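Local coordinates for extracellular solute-binding protein family 1 (Alicyclobacillus acidocaldarius subsp. acidocaldarius, PDB 4OVJ) that probably captures a solute outside the cell and delivers it to a membrane transporter, as other extracellular solute-binding proteins of family 1 do, at residues L136-V141 with F356-E361. Sequence-based numbering, arbitrary orientation.
Sequences LNNYAV and FQLVNE. With SO4 (sulfate ion), chain B.
Val359, Leu358 and Asn138 bury the most surface where helix 350-365 lies against the broken strand 128-144. The Asn138 side chain starts toward the helix, and its amide meets two apolar side chains at once. Its CG sits in the crowded position between the backbone N and the carbonyl carbon (chi1 58°), and chi2 near -95° then turns the amide nitrogen to its own chain: Asn138 ND2 donates to Tyr139 O at 2.9 Å, reaching that oxygen from above its carbonyl plane, while the acceptor lies close to the plane of the Asn138 amide. This bond fixes the amide's rotation and leaves Asn138 OD1 against Val359 CG2 at 3.4 Å, so that a buried oxygen faces a methyl and has no hydrogen bond. Leu358, with CG anti to its backbone N (chi1 -173°), crosses the asparagine obliquely, and Leu358 CD1 stands 3.4 Å from Asn138 ND2.

Solute-binding proteins of this clan have two lobes around a ligand cleft, and here a helix covers one face of a sheet, the strand making backbone hydrogen bonds to Thr259, Val261 and Lys293. Apolar side chains suit this buried helix face: compact, branched Val359 fits beside the amide, and the longer Leu358 extends past it, its CD1 reaching Ala140 CB at 4.0 Å. The short alanine lets the leucine come in close to the strand. Two residues before Asn138, Leu136 CD1 meets Val359 CG1 at 4.3 Å. Tyr139 points away from the helix, as suits its place on the other face: it stacks with Trp260, and Tyr139 OH donates at 2.8 Å to O4 of a sulfate, probably a crystallisation additive, that Ser184 and Trp260 also hold. An alanine in place of Asn138 would remove the amide and its tie to Tyr139 O, and would probably loosen the packing against Leu358 and Val359.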
ATOM      1  N   LEU A 136      -3.752  -2.886  -5.062  1.00  9.12           N
ATOM      2  CA  LEU A 136      -3.919  -2.204  -3.791  1.00  9.22           C
ATOM      3  C   LEU A 136      -3.186  -2.882  -2.635  1.00  9.06           C
ATOM      4  O   LEU A 136      -2.929  -4.082  -2.661  1.00  9.10           O
ATOM      5  CB  LEU A 136      -5.400  -2.193  -3.435  1.00  9.77           C
ATOM      6  CG  LEU A 136      -6.355  -1.636  -4.489  1.00 11.10           C
ATOM      7  CD1 LEU A 136      -7.787  -1.698  -3.978  1.00 11.84           C
ATOM      8  CD2 LEU A 136      -5.984  -0.203  -4.845  1.00 12.10           C
ATOM      9  N   ASN A 137      -2.881  -2.090  -1.613  1.00  8.45           N
ATOM     10  CA  ASN A 137      -2.437  -2.598  -0.331  1.00  8.55           C
ATOM     11  C   ASN A 137      -2.930  -1.644   0.756  1.00  7.80           C
ATOM     12  O   ASN A 137      -3.193  -0.477   0.500  1.00  8.89           O
ATOM     13  CB  ASN A 137      -0.921  -2.702  -0.316  1.00  9.47           C
ATOM     14  CG  ASN A 137      -0.381  -3.772   0.623  1.00 10.54           C
ATOM     15  OD1 ASN A 137      -1.095  -4.393   1.421  1.00 10.70           O
ATOM     16  ND2 ASN A 137       0.919  -3.997   0.509  1.00 12.23           N
ATOM     17  N   ASN A 138      -3.048  -2.136   1.975  1.00  7.76           N
ATOM     18  CA  ASN A 138      -3.327  -1.267   3.104  1.00  8.11           C
ATOM     19  C   ASN A 138      -2.920  -1.946   4.403  1.00  7.71           C
ATOM     20  O   ASN A 138      -2.653  -3.141   4.431  1.00  7.48           O
ATOM     21  CB  ASN A 138      -4.805  -0.868   3.137  1.00  8.99           C
ATOM     22  CG  ASN A 138      -5.738  -2.054   3.214  1.00 10.45           C
ATOM     23  OD1 ASN A 138      -6.227  -2.537   2.193  1.00 12.41           O
ATOM     24  ND2 ASN A 138      -6.010  -2.527   4.434  1.00 10.72           N
ATOM     25  N   TYR A 139      -2.861  -1.164   5.470  1.00  8.67           N
ATOM     26  CA  TYR A 139      -2.536  -1.698   6.780  1.00  8.11           C
ATOM     27  C   TYR A 139      -3.654  -2.573   7.329  1.00  7.68           C
ATOM     28  O   TYR A 139      -4.838  -2.343   7.069  1.00  8.47           O
ATOM     29  CB  TYR A 139      -2.259  -0.559   7.758  1.00  9.69           C
ATOM     30  CG  TYR A 139      -0.851  -0.014   7.669  1.00 11.17           C
ATOM     31  CD1 TYR A 139       0.241  -0.840   7.879  1.00 13.30           C
ATOM     32  CD2 TYR A 139      -0.614   1.344   7.427  1.00 12.87           C
ATOM     33  CE1 TYR A 139       1.540  -0.353   7.821  1.00 12.58           C
ATOM     34  CE2 TYR A 139       0.680   1.837   7.370  1.00 13.81           C
ATOM     35  CZ  TYR A 139       1.748   0.980   7.573  1.00 12.91           C
ATOM     36  OH  TYR A 139       3.034   1.447   7.515  1.00 17.65           O
ATOM     37  N   ALA A 140      -3.256  -3.575   8.094  1.00  8.38           N
ATOM     38  CA  ALA A 140      -4.179  -4.424   8.835  1.00  7.79           C
ATOM     39  C   ALA A 140      -3.480  -4.877  10.103  1.00  8.05           C
ATOM     40  O   ALA A 140      -2.252  -4.874  10.177  1.00  8.89           O
ATOM     41  CB  ALA A 140      -4.538  -5.639   8.007  1.00  8.70           C
ATOM     42  N   VAL A 141      -4.273  -5.250  11.092  1.00  8.00           N
ATOM     43  CA  VAL A 141      -3.781  -6.038  12.210  1.00  7.69           C
ATOM     44  C   VAL A 141      -3.953  -7.496  11.831  1.00  6.83           C
ATOM     45  O   VAL A 141      -5.053  -7.943  11.534  1.00  6.94           O
ATOM     46  CB  VAL A 141      -4.549  -5.723  13.496  1.00  9.02           C
ATOM     47  CG1 VAL A 141      -4.118  -6.659  14.604  1.00  9.85           C
ATOM     48  CG2 VAL A 141      -4.336  -4.273  13.899  1.00 10.50           C
ATOM     49  N   PHE A 356      -8.846 -10.282   0.704  1.00 11.73           N
ATOM     50  CA  PHE A 356      -9.854  -9.612  -0.127  1.00 12.39           C
ATOM     51  C   PHE A 356     -10.987  -9.082   0.747  1.00 11.62           C
ATOM     52  O   PHE A 356     -11.465  -7.963   0.548  1.00 13.96           O
ATOM     53  CB  PHE A 356     -10.434 -10.554  -1.187  1.00 12.30           C
ATOM     54  CG  PHE A 356      -9.524 -10.831  -2.351  1.00 12.89           C
ATOM     55  CD1 PHE A 356      -8.152 -10.644  -2.276  1.00 14.63           C
ATOM     56  CD2 PHE A 356     -10.055 -11.324  -3.540  1.00 16.08           C
ATOM     57  CE1 PHE A 356      -7.343 -10.934  -3.356  1.00 16.83           C
ATOM     58  CE2 PHE A 356      -9.237 -11.615  -4.615  1.00 15.86           C
ATOM     59  CZ  PHE A 356      -7.887 -11.410  -4.525  1.00 16.92           C
ATOM     60  N   GLN A 357     -11.420  -9.882   1.716  1.00 12.45           N
ATOM     61  CA  GLN A 357     -12.489  -9.455   2.617  1.00 13.16           C
ATOM     62  C   GLN A 357     -12.066  -8.246   3.439  1.00 10.91           C
ATOM     63  O   GLN A 357     -12.841  -7.326   3.652  1.00 12.81           O
ATOM     64  CB  GLN A 357     -12.899 -10.585   3.550  1.00 16.23           C
ATOM     65  CG  GLN A 357     -13.663 -11.696   2.850  1.00 21.62           C
ATOM     66  CD  GLN A 357     -13.878 -12.916   3.730  1.00 28.28           C
ATOM     67  OE1 GLN A 357     -13.166 -13.126   4.717  1.00 29.55           O
ATOM     68  NE2 GLN A 357     -14.859 -13.734   3.369  1.00 35.61           N
ATOM     69  N   LEU A 358     -10.830  -8.258   3.920  1.00 10.38           N
ATOM     70  CA  LEU A 358     -10.326  -7.133   4.702  1.00  9.88           C
ATOM     71  C   LEU A 358     -10.281  -5.874   3.827  1.00 10.06           C
ATOM     72  O   LEU A 358     -10.710  -4.798   4.256  1.00  9.80           O
ATOM     73  CB  LEU A 358      -8.935  -7.462   5.252  1.00 10.63           C
ATOM     74  CG  LEU A 358      -8.234  -6.512   6.233  1.00 11.68           C
ATOM     75  CD1 LEU A 358      -7.655  -5.288   5.558  1.00 13.09           C
ATOM     76  CD2 LEU A 358      -9.151  -6.127   7.383  1.00 13.31           C
ATOM     77  N   VAL A 359      -9.788  -6.009   2.597  1.00  9.55           N
ATOM     78  CA  VAL A 359      -9.699  -4.840   1.715  1.00  9.51           C
ATOM     79  C   VAL A 359     -11.105  -4.287   1.448  1.00  9.44           C
ATOM     80  O   VAL A 359     -11.303  -3.084   1.454  1.00  9.09           O
ATOM     81  CB  VAL A 359      -8.910  -5.135   0.428  1.00 11.55           C
ATOM     82  CG1 VAL A 359      -8.964  -3.967  -0.547  1.00 12.14           C
ATOM     83  CG2 VAL A 359      -7.443  -5.397   0.752  1.00 14.09           C
ATOM     84  N   ASN A 360     -12.100  -5.149   1.274  1.00  9.59           N
ATOM     85  CA  ASN A 360     -13.459  -4.651   1.108  1.00 11.11           C
ATOM     86  C   ASN A 360     -13.931  -3.803   2.296  1.00 10.56           C
ATOM     87  O   ASN A 360     -14.580  -2.790   2.109  1.00 12.09           O
ATOM     88  CB  ASN A 360     -14.429  -5.798   0.826  1.00 13.07           C
ATOM     89  CG  ASN A 360     -14.231  -6.405  -0.559  1.00 15.30           C
ATOM     90  OD1 ASN A 360     -13.585  -5.819  -1.437  1.00 16.98           O
ATOM     91  ND2 ASN A 360     -14.805  -7.582  -0.770  1.00 20.64           N
ATOM     92  N   GLU A 361     -13.582  -4.198   3.515  1.00 10.01           N
ATOM     93  CA  GLU A 361     -13.874  -3.375   4.685  1.00 10.65           C
ATOM     94  C   GLU A 361     -13.033  -2.100   4.742  1.00  9.18           C
ATOM     95  O   GLU A 361     -13.545  -1.046   5.109  1.00  9.23           O
ATOM     96  CB  GLU A 361     -13.745  -4.187   5.964  1.00 13.81           C
ATOM     97  CG  GLU A 361     -14.787  -5.281   6.033  1.00 17.20           C
ATOM     98  CD  GLU A 361     -16.202  -4.733   5.905  1.00 23.38           C
ATOM     99  OE1 GLU A 361     -16.548  -3.771   6.636  1.00 29.51           O
ATOM    100  OE2 GLU A 361     -16.963  -5.243   5.050  1.00 36.14           O
TER
HETATM  101  S   SO4 B 501       6.134  -0.395   7.367  0.50 21.07           S
HETATM  102  O1  SO4 B 501       7.424   0.121   7.865  0.50 18.09           O
HETATM  103  O2  SO4 B 501       5.751   0.266   6.093  0.50 17.34           O
HETATM  104  O3  SO4 B 501       6.264  -1.841   7.097  0.50 19.69           O
HETATM  105  O4  SO4 B 501       5.109  -0.176   8.408  0.50 16.14           O